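PDB 5BWJ: sensory transduction histidine kinase, putative from Borrelia burgdorferi, which probably senses small molecules in the periplasm through a Venus flytrap domain, the part modelled here, and signals by ATP-dependent histidine phosphorylation. Local coordinates for residues K9-D14 with D62-L67. Residues are numbered along the deposited sequence; the frame is centred on the assembly and turned at random.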
loop_
_atom_site.group_PDB
_atom_site.type_symbol
_atom_site.label_atom_id
_atom_site.label_comp_id
_atom_site.label_asym_id
_atom_site.label_seq_id
_atom_site.Cartn_x
_atom_site.Cartn_y
_atom_site.Cartn_z
ATOM N N LYS B 9 1.824 12.356 22.903
ATOM C CA LYS B 9 1.793 13.114 21.659
ATOM C C LYS B 9 2.338 12.283 20.503
ATOM O O LYS B 9 3.443 11.742 20.580
ATOM C CB LYS B 9 2.597 14.405 21.813
ATOM C CG LYS B 9 2.505 15.354 20.633
ATOM C CD LYS B 9 3.180 16.679 20.958
ATOM C CE LYS B 9 2.993 17.697 19.847
ATOM N NZ LYS B 9 3.583 19.018 20.204
ATOM N N PHE B 10 1.548 12.177 19.439
ATOM C CA PHE B 10 1.977 11.519 18.211
ATOM C C PHE B 10 2.219 12.556 17.120
ATOM O O PHE B 10 1.340 13.362 16.813
ATOM C CB PHE B 10 0.933 10.498 17.751
ATOM C CG PHE B 10 0.920 9.234 18.566
ATOM C CD1 PHE B 10 1.595 8.106 18.130
ATOM C CD2 PHE B 10 0.234 9.174 19.766
ATOM C CE1 PHE B 10 1.585 6.938 18.877
ATOM C CE2 PHE B 10 0.220 8.013 20.517
ATOM C CZ PHE B 10 0.897 6.890 20.069
ATOM N N LYS B 11 3.420 12.541 16.551
ATOM C CA LYS B 11 3.754 13.435 15.446
ATOM C C LYS B 11 3.736 12.685 14.121
ATOM O O LYS B 11 4.561 11.799 13.883
ATOM C CB LYS B 11 5.122 14.083 15.666
ATOM C CG LYS B 11 5.096 15.253 16.637
ATOM C CD LYS B 11 6.400 16.030 16.597
ATOM C CE LYS B 11 6.375 17.216 17.542
ATOM N NZ LYS B 11 5.317 18.204 17.193
ATOM N N LEU B 12 2.784 13.043 13.265
ATOM C CA LEU B 12 2.660 12.433 11.946
ATOM C C LEU B 12 3.481 13.223 10.934
ATOM O O LEU B 12 3.150 14.361 10.600
ATOM C CB LEU B 12 1.190 12.369 11.521
ATOM C CG LEU B 12 0.249 11.703 12.533
ATOM C CD1 LEU B 12 -1.177 11.656 12.007
ATOM C CD2 LEU B 12 0.722 10.308 12.893
ATOM N N VAL B 13 4.559 12.611 10.455
ATOM C CA VAL B 13 5.506 13.298 9.586
ATOM C C VAL B 13 5.132 13.142 8.114
ATOM O O VAL B 13 4.877 12.032 7.644
ATOM C CB VAL B 13 6.942 12.775 9.799
ATOM C CG1 VAL B 13 7.940 13.591 8.982
ATOM C CG2 VAL B 13 7.310 12.821 11.274
ATOM N N ASP B 14 5.105 14.266 7.400
ATOM C CA ASP B 14 4.876 14.274 5.958
ATOM C C ASP B 14 3.526 13.623 5.630
ATOM O O ASP B 14 2.505 13.988 6.219
ATOM C CB ASP B 14 6.040 13.571 5.246
ATOM C CG ASP B 14 6.074 13.845 3.750
ATOM O OD1 ASP B 14 5.445 14.825 3.298
ATOM O OD2 ASP B 14 6.736 13.075 3.023
ATOM N N ASP B 62 11.341 15.151 22.502
ATOM C CA ASP B 62 11.743 13.854 23.036
ATOM C C ASP B 62 10.560 13.025 23.539
ATOM O O ASP B 62 10.619 11.795 23.539
ATOM C CB ASP B 62 12.754 14.045 24.168
ATOM C CG ASP B 62 14.043 14.690 23.695
ATOM O OD1 ASP B 62 14.554 15.587 24.396
ATOM O OD2 ASP B 62 14.546 14.296 22.621
ATOM N N GLU B 63 9.492 13.694 23.963
ATOM C CA GLU B 63 8.339 13.002 24.533
ATOM C C GLU B 63 7.380 12.487 23.458
ATOM O O GLU B 63 6.471 11.711 23.752
ATOM C CB GLU B 63 7.586 13.922 25.506
ATOM C CG GLU B 63 6.773 15.056 24.868
ATOM C CD GLU B 63 7.624 16.219 24.392
ATOM O OE1 GLU B 63 8.864 16.159 24.529
ATOM O OE2 GLU B 63 7.045 17.203 23.881
ATOM N N ALA B 64 7.592 12.914 22.217
ATOM C CA ALA B 64 6.667 12.606 21.132
ATOM C C ALA B 64 6.998 11.283 20.449
ATOM O O ALA B 64 8.160 10.887 20.361
ATOM C CB ALA B 64 6.670 13.732 20.111
ATOM N N ILE B 65 5.957 10.610 19.969
ATOM C CA ILE B 65 6.103 9.371 19.217
ATOM C C ILE B 65 5.950 9.689 17.732
ATOM O O ILE B 65 4.936 10.246 17.312
ATOM C CB ILE B 65 5.064 8.321 19.650
ATOM C CG1 ILE B 65 5.131 8.110 21.168
ATOM C CG2 ILE B 65 5.296 7.004 18.914
ATOM C CD1 ILE B 65 3.985 7.300 21.729
ATOM N N TYR B 66 6.960 9.334 16.942
ATOM C CA TYR B 66 7.028 9.750 15.543
ATOM C C TYR B 66 6.614 8.656 14.563
ATOM O O TYR B 66 7.129 7.537 14.606
ATOM C CB TYR B 66 8.443 10.222 15.213
ATOM C CG TYR B 66 8.793 11.557 15.828
ATOM C CD1 TYR B 66 9.163 11.654 17.162
ATOM C CD2 TYR B 66 8.752 12.721 15.074
ATOM C CE1 TYR B 66 9.482 12.874 17.728
ATOM C CE2 TYR B 66 9.069 13.943 15.628
ATOM C CZ TYR B 66 9.433 14.015 16.955
ATOM O OH TYR B 66 9.748 15.235 17.507
ATOM N N LEU B 67 5.680 9.004 13.682
ATOM C CA LEU B 67 5.251 8.132 12.594
ATOM C C LEU B 67 5.600 8.777 11.257
ATOM O O LEU B 67 5.610 10.002 11.137
ATOM C CB LEU B 67 3.745 7.862 12.672
ATOM C CG LEU B 67 3.197 7.324 13.997
ATOM C CD1 LEU B 67 1.716 6.995 13.868
ATOM C CD2 LEU B 67 3.967 6.102 14.456
#
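In this Venus flytrap sensor domain, strands 6-13 and 65-69 are parallel neighbours in the sheet of one lobe, with strand 45-52 parallel along the other edge of 6-13. Residues 9-13 pair with 65-67 through four backbone hydrogen bonds. The ladder alternates: Ile65 N meets Lys9 O (2.8 Å) nearly along the C=O axis, Lys11 N sits above the Ile65 carbonyl plane, and Leu67 N and Val13 N lie in the carbonyl planes of Lys11 and Leu67. Phe10, Leu12, Ile65 and Leu67 share one face of the sheet, covered in part by helix 32-42. There Phe10 and Ile65 stand side by side, Phe10 CG and Ile65 CG1 both beside the backbone N (chi1 -75° and -54°). Ile65 CD1 sits over one face of the Phe10 ring, 4.0 Å from its centroid in a CH-pi contact, while Trp39 meets that ring edge-to-face. Two residues further along each strand, Leu12 CD2 touches Leu67 CD1 at 3.6 Å.

On the other face Lys11 lies alongside the Tyr66 phenol, its CB over the ring face, 4.3 Å from the centroid; the chain then runs extended and bends only at chi4 (-62°), sending NZ to salt bridges with Glu50 and Glu61. Tyr66 OH is hydrogen-bonded to the backbone N of Glu61. Val13 CG2 approaches the ring edge near its plane, 4.1 Å from Tyr66 CD2, and Lys11 CD closes on Tyr66 CE2 at 3.5 Å.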